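UPF0147 protein Ta0600 (Thermoplasma acidophilum DSM 1728, PDB 2QSB) is of unknown function, a small four-helix-bundle protein of the uncharacterised UPF0147 family from a thermoacidophilic archaeon. Local coordinates at residues E14-L19 / T80-L85; T27-V32 / D67-H73. All blocks are in the same frame, centred on the assembly; numbering follows the deposited sequence. Where two conformers were deposited one is given.

Contact 1. Residues E14-L19 / T80-L85; sequences EVMYLL and TIISKL
This is an antiparallel helix-helix packing contact between helix 6-23 and helix 72-88, the first and last helices of the chain, near the centre of the protein. Residues 14-19 and 80-85 are helical throughout. Their axes approach to 9.7 Å, with a signed crossing angle of -160°. The register is set by Val15 and Ile81, whose CA atoms lie 5.7 Å apart. Ile81 (chi1 m, chi2 t) packs into the opposite helix. Its CG2 is 4.0 Å from Val15 CG1, its CG1 3.7 Å from Leu18 CB, and its CD1 3.9 Å from Leu19 CD2. Val15 (chi1 t) also places CG1 4.0 Å from Leu85 CD2 and CG2 3.5 Å from Lys84 CB. The CA-to-CB bonds of Leu19 and Leu85 point sideways, but both side chains reach the partner helix. Leu19 also touches Leu43 of helix 30-43, and Leu85 touches Val57 of helix 50-65. On the outer side, Lys84 (m, t, t, m) reaches across, and its NZ donates to Glu14 OE1 at 2.8 Å in a salt bridge. Leu18 CD1 lies alongside, 3.9 Å from Lys84 CE. Near-antiparallel helices burying aliphatic side chains against two further helices form the core of a four-helix bundle.

Contact 2. Residues T27-V32 / D67-H73; sequences TVPKNV and DPNVPAH
Two side-chain hydrogen bonds join these loop-to-helix segments. His73 NE2 donates to Thr27 OG1 at 2.8 Å; with chi1 p on both residues, the hydroxyl meets the ring edge. Thr27 OG1 is also hydrogen-bonded to Asp25, just before the segment. A second bond is longer: Asn31 ND2 donates to Asp67 OD2 at 3.1 Å, with Asn31 chi1 p and Asp67 chi1 t. A water donates to Asn31 OD1 at 2.7 Å and, weakly, to Asp67 OD2 at 3.1 Å. The other carboxylate oxygen, Asp67 OD1, accepts from Asn69 N at 2.8 Å, forming an Asx turn. It lies within a type I beta turn from Asp67 to Val70, closed by Val70 N to Asp67 O at 3.1 Å. Each segment then runs through an extended valine (Val28, phi/psi -113/161; Val70, -77/130) into an N-cap proline: Pro29 before helix 30-43 and Pro71 before helix 72-88. The register pairs Val28 with Val70, CA atoms 6.6 Å apart. The prolines meet between the polar pairs, Pro29 CD to Pro71 CD 3.7 Å. Pro71 CG is 3.7 Å from Thr27 O, and Pro29 CG is 3.7 Å from Asn69 O. Further in, Val32 CG2 is 3.7 Å from Val70 CG2, and both valines touch Met64 of helix 50-65. Two valine-proline loops thus pack side by side at one end of the bundle, where two helices begin. Their proline-valine patch is flanked by hydrogen bonds, one of them to a carboxylate, without any salt bridge between the segments.

Overall arrangement
The centre of contact 1 lies about 5 Å, and that of contact 2 about 14 Å, from the centre of the chain; contact 2 is at one end of the bundle. Their centres are 16 Å apart and their nearest atoms about 7 Å, so they do not touch. Both use helix 72-88. Their other partners, helix 6-23 and helix 30-43, follow each other in the chain. Along the sequence, contact 2 is nested inside the loop closed by contact 1. Thus the last helix meets the first through its 80-85 part. At its N-terminal start and the loop before it, it meets the loop and first turn of helix 30-43. Contact 1 pairs the two terminal helices, and contact 2 joins two interhelical loops.

Contact 1. Residues E14-L19 / T80-L85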
loop_
_atom_site.group_PDB
_atom_site.type_symbol
_atom_site.label_atom_id
_atom_site.label_comp_id
_atom_site.label_asym_id
_atom_site.label_seq_id
_atom_site.Cartn_x
_atom_site.Cartn_y
_atom_site.Cartn_z
ATOM N N GLU A 14 -3.511 -9.840 1.383
ATOM C CA GLU A 14 -2.127 -9.702 0.954
ATOM C C GLU A 14 -1.674 -8.247 1.025
ATOM O O GLU A 14 -0.559 -7.977 1.487
ATOM C CB GLU A 14 -2.002 -10.244 -0.489
ATOM C CG GLU A 14 -2.187 -11.755 -0.585
ATOM C CD GLU A 14 -2.534 -12.273 -1.972
ATOM O OE1 GLU A 14 -2.705 -11.522 -2.963
ATOM O OE2 GLU A 14 -2.663 -13.504 -2.062
ATOM N N VAL A 15 -2.532 -7.313 0.612
ATOM C CA VAL A 15 -2.177 -5.896 0.693
ATOM C C VAL A 15 -1.910 -5.494 2.143
ATOM O O VAL A 15 -0.943 -4.785 2.415
ATOM C CB VAL A 15 -3.278 -5.028 0.036
ATOM C CG1 VAL A 15 -3.127 -3.562 0.411
ATOM C CG2 VAL A 15 -3.261 -5.224 -1.482
HETATM N N MSE A 16 -2.767 -5.931 3.071
HETATM C CA MSE A 16 -2.558 -5.553 4.479
HETATM C C MSE A 16 -1.259 -6.109 5.016
HETATM O O MSE A 16 -0.520 -5.401 5.702
HETATM C CB MSE A 16 -3.751 -6.018 5.306
HETATM C CG MSE A 16 -5.031 -5.207 5.081
HETATM SE SE MSE A 16 -4.912 -3.316 5.627
HETATM C CE MSE A 16 -4.588 -3.627 7.468
ATOM N N TYR A 17 -0.965 -7.365 4.695
ATOM C CA TYR A 17 0.273 -7.983 5.156
ATOM C C TYR A 17 1.485 -7.262 4.548
ATOM O O TYR A 17 2.441 -6.920 5.258
ATOM C CB TYR A 17 0.290 -9.460 4.732
ATOM C CG TYR A 17 1.645 -10.085 4.893
ATOM C CD1 TYR A 17 2.178 -10.354 6.152
ATOM C CD2 TYR A 17 2.424 -10.340 3.779
ATOM C CE1 TYR A 17 3.453 -10.906 6.283
ATOM C CE2 TYR A 17 3.679 -10.888 3.904
ATOM C CZ TYR A 17 4.182 -11.165 5.146
ATOM O OH TYR A 17 5.456 -11.692 5.250
ATOM N N LEU A 18 1.438 -6.994 3.239
ATOM C CA LEU A 18 2.574 -6.360 2.590
ATOM C C LEU A 18 2.770 -4.925 3.077
ATOM O O LEU A 18 3.917 -4.477 3.219
ATOM C CB LEU A 18 2.410 -6.393 1.067
ATOM C CG LEU A 18 2.481 -7.789 0.425
ATOM C CD1 LEU A 18 2.090 -7.693 -1.042
ATOM C CD2 LEU A 18 3.874 -8.421 0.572
ATOM N N LEU A 19 1.683 -4.180 3.317
ATOM C CA LEU A 19 1.825 -2.837 3.882
ATOM C C LEU A 19 2.370 -2.897 5.275
ATOM O O LEU A 19 3.179 -2.045 5.661
ATOM C CB LEU A 19 0.471 -2.123 3.883
ATOM C CG LEU A 19 0.055 -1.569 2.525
ATOM C CD1 LEU A 19 -1.394 -1.144 2.608
ATOM C CD2 LEU A 19 0.935 -0.381 2.136
ATOM N N THR A 80 4.208 -3.875 -6.159
ATOM C CA THR A 80 3.476 -5.106 -5.852
ATOM C C THR A 80 2.149 -4.783 -5.154
ATOM O O THR A 80 1.082 -5.310 -5.527
ATOM C CB THR A 80 4.354 -5.999 -4.956
ATOM O OG1 THR A 80 5.547 -6.306 -5.675
ATOM C CG2 THR A 80 3.654 -7.286 -4.546
ATOM N N ILE A 81 2.199 -3.885 -4.153
ATOM C CA ILE A 81 0.988 -3.504 -3.434
ATOM C C ILE A 81 0.025 -2.747 -4.357
ATOM O O ILE A 81 -1.189 -3.042 -4.372
ATOM C CB ILE A 81 1.355 -2.683 -2.194
ATOM C CG1 ILE A 81 2.153 -3.525 -1.207
ATOM C CG2 ILE A 81 0.094 -2.153 -1.536
ATOM C CD1 ILE A 81 2.946 -2.702 -0.192
ATOM N N ILE A 82 0.558 -1.788 -5.117
ATOM C CA ILE A 82 -0.259 -1.044 -6.072
ATOM C C ILE A 82 -0.973 -2.018 -7.015
ATOM O O ILE A 82 -2.167 -1.848 -7.290
ATOM C CB ILE A 82 0.610 -0.079 -6.868
ATOM C CG1 ILE A 82 1.032 1.103 -5.985
ATOM C CG2 ILE A 82 -0.080 0.387 -8.163
ATOM C CD1 ILE A 82 2.155 1.964 -6.560
ATOM N N SER A 83 -0.255 -3.036 -7.487
ATOM C CA SER A 83 -0.795 -3.974 -8.462
ATOM C C SER A 83 -1.959 -4.805 -7.926
ATOM O O SER A 83 -2.897 -5.140 -8.662
ATOM C CB SER A 83 0.320 -4.876 -8.959
ATOM O OG SER A 83 1.284 -4.108 -9.662
ATOM N N LYS A 84 -1.910 -5.128 -6.640
ATOM C CA LYS A 84 -2.991 -5.854 -5.991
ATOM C C LYS A 84 -4.174 -4.933 -5.727
ATOM O O LYS A 84 -5.330 -5.337 -5.906
ATOM C CB LYS A 84 -2.479 -6.502 -4.698
ATOM C CG LYS A 84 -1.484 -7.628 -4.972
ATOM C CD LYS A 84 -1.016 -8.269 -3.689
ATOM C CE LYS A 84 -0.012 -9.377 -3.877
ATOM N NZ LYS A 84 -0.599 -10.590 -4.534
ATOM N N LEU A 85 -3.908 -3.691 -5.309
ATOM C CA LEU A 85 -5.001 -2.732 -5.143
ATOM C C LEU A 85 -5.734 -2.431 -6.447
ATOM O O LEU A 85 -6.954 -2.261 -6.446
ATOM C CB LEU A 85 -4.494 -1.433 -4.528
ATOM C CG LEU A 85 -4.137 -1.543 -3.058
ATOM C CD1 LEU A 85 -3.321 -0.320 -2.661
ATOM C CD2 LEU A 85 -5.441 -1.683 -2.239
#

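Contact 2. Residues T27-V32 / D67-H73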
loop_
_atom_site.group_PDB
_atom_site.type_symbol
_atom_site.label_atom_id
_atom_site.label_comp_id
_atom_site.label_asym_id
_atom_site.label_seq_id
_atom_site.Cartn_x
_atom_site.Cartn_y
_atom_site.Cartn_z
ATOM N N THR A 27 14.963 -0.859 5.811
ATOM C CA THR A 27 15.784 -0.642 4.602
ATOM C C THR A 27 15.140 0.311 3.592
ATOM O O THR A 27 15.726 0.559 2.542
ATOM C CB THR A 27 16.154 -1.937 3.895
ATOM O OG1 THR A 27 14.994 -2.530 3.298
ATOM C CG2 THR A 27 16.844 -2.900 4.819
ATOM N N VAL A 28 13.948 0.824 3.891
ATOM C CA VAL A 28 13.365 1.890 3.069
ATOM C C VAL A 28 13.307 3.169 3.908
ATOM O O VAL A 28 13.440 3.107 5.128
ATOM C CB VAL A 28 11.973 1.507 2.512
ATOM C CG1 VAL A 28 12.088 0.191 1.724
ATOM C CG2 VAL A 28 10.909 1.411 3.635
ATOM N N PRO A 29 13.173 4.336 3.267
ATOM C CA PRO A 29 13.175 5.568 4.031
ATOM C C PRO A 29 12.000 5.688 4.983
ATOM O O PRO A 29 10.937 5.088 4.800
ATOM C CB PRO A 29 13.128 6.654 2.949
ATOM C CG PRO A 29 13.742 5.998 1.719
ATOM C CD PRO A 29 13.195 4.591 1.811
ATOM N N LYS A 30 12.215 6.505 6.006
ATOM C CA LYS A 30 11.200 6.850 6.992
ATOM C C LYS A 30 9.876 7.217 6.343
ATOM O O LYS A 30 8.821 6.752 6.782
ATOM C CB LYS A 30 11.677 8.043 7.823
ATOM C CG LYS A 30 10.906 8.222 9.124
ATOM C CD LYS A 30 11.731 9.032 10.123
ATOM C CE LYS A 30 11.808 8.366 11.505
ATOM N NZ LYS A 30 10.664 8.675 12.415
ATOM N N ASN A 31 9.929 8.028 5.289
ATOM C CA ASN A 31 8.696 8.548 4.693
ATOM C C ASN A 31 7.903 7.427 4.032
ATOM O O ASN A 31 6.678 7.460 4.060
ATOM C CB ASN A 31 8.906 9.762 3.771
ATOM C CG ASN A 31 9.588 9.413 2.444
ATOM O OD1 ASN A 31 10.354 8.461 2.337
ATOM N ND2 ASN A 31 9.334 10.241 1.421
ATOM N N VAL A 32 8.589 6.413 3.520
ATOM C CA VAL A 32 7.900 5.246 2.954
ATOM C C VAL A 32 7.240 4.424 4.061
ATOM O O VAL A 32 6.088 3.997 3.907
ATOM C CB VAL A 32 8.845 4.363 2.124
ATOM C CG1 VAL A 32 8.138 3.092 1.618
ATOM C CG2 VAL A 32 9.428 5.168 0.954
ATOM N N ASP A 67 9.258 8.686 -5.834
ATOM C CA ASP A 67 10.211 9.451 -5.028
ATOM C C ASP A 67 11.609 8.893 -5.336
ATOM O O ASP A 67 11.871 7.716 -5.137
ATOM C CB ASP A 67 9.846 9.303 -3.543
ATOM C CG ASP A 67 10.808 10.023 -2.617
ATOM O OD1 ASP A 67 11.984 10.205 -2.992
ATOM O OD2 ASP A 67 10.373 10.443 -1.527
ATOM N N PRO A 68 12.510 9.723 -5.889
ATOM C CA PRO A 68 13.823 9.171 -6.281
ATOM C C PRO A 68 14.714 8.653 -5.139
ATOM O O PRO A 68 15.693 7.929 -5.397
ATOM C CB PRO A 68 14.490 10.341 -7.018
ATOM C CG PRO A 68 13.840 11.534 -6.435
ATOM C CD PRO A 68 12.387 11.141 -6.261
ATOM N N ASN A 69 14.376 8.983 -3.893
ATOM C CA ASN A 69 15.117 8.476 -2.737
ATOM C C ASN A 69 14.764 7.044 -2.371
ATOM O O ASN A 69 15.440 6.422 -1.563
ATOM C CB ASN A 69 14.927 9.405 -1.530
ATOM C CG ASN A 69 15.557 10.767 -1.757
ATOM O OD1 ASN A 69 16.687 10.856 -2.241
ATOM N ND2 ASN A 69 14.813 11.823 -1.468
ATOM N N VAL A 70 13.699 6.500 -2.957
ATOM C CA VAL A 70 13.306 5.149 -2.617
ATOM C C VAL A 70 14.244 4.141 -3.319
ATOM O O VAL A 70 14.444 4.217 -4.515
ATOM C CB VAL A 70 11.829 4.913 -2.995
ATOM C CG1 VAL A 70 11.398 3.518 -2.595
ATOM C CG2 VAL A 70 10.964 5.953 -2.305
ATOM N N PRO A 71 14.794 3.163 -2.583
ATOM C CA PRO A 71 15.662 2.144 -3.207
ATOM C C PRO A 71 14.868 1.224 -4.120
ATOM O O PRO A 71 13.659 1.021 -3.933
ATOM C CB PRO A 71 16.180 1.340 -1.993
ATOM C CG PRO A 71 15.145 1.556 -0.936
ATOM C CD PRO A 71 14.661 2.972 -1.129
ATOM N N ALA A 72 15.550 0.625 -5.084
ATOM C CA ALA A 72 14.901 -0.210 -6.072
ATOM C C ALA A 72 14.011 -1.270 -5.452
ATOM O O ALA A 72 12.894 -1.503 -5.927
ATOM C CB ALA A 72 15.959 -0.880 -6.970
ATOM N N HIS A 73 14.493 -1.967 -4.421
ATOM C CA HIS A 73 13.678 -3.047 -3.856
ATOM C C HIS A 73 12.408 -2.501 -3.222
ATOM O O HIS A 73 11.349 -3.160 -3.261
ATOM C CB HIS A 73 14.447 -3.907 -2.840
ATOM C CG HIS A 73 14.750 -3.219 -1.545
ATOM N ND1 HIS A 73 15.782 -2.319 -1.396
ATOM C CD2 HIS A 73 14.136 -3.299 -0.344
ATOM C CE1 HIS A 73 15.797 -1.884 -0.147
ATOM N NE2 HIS A 73 14.800 -2.460 0.510
HETATM O O HOH W 1 12.117 8.537 0.267
#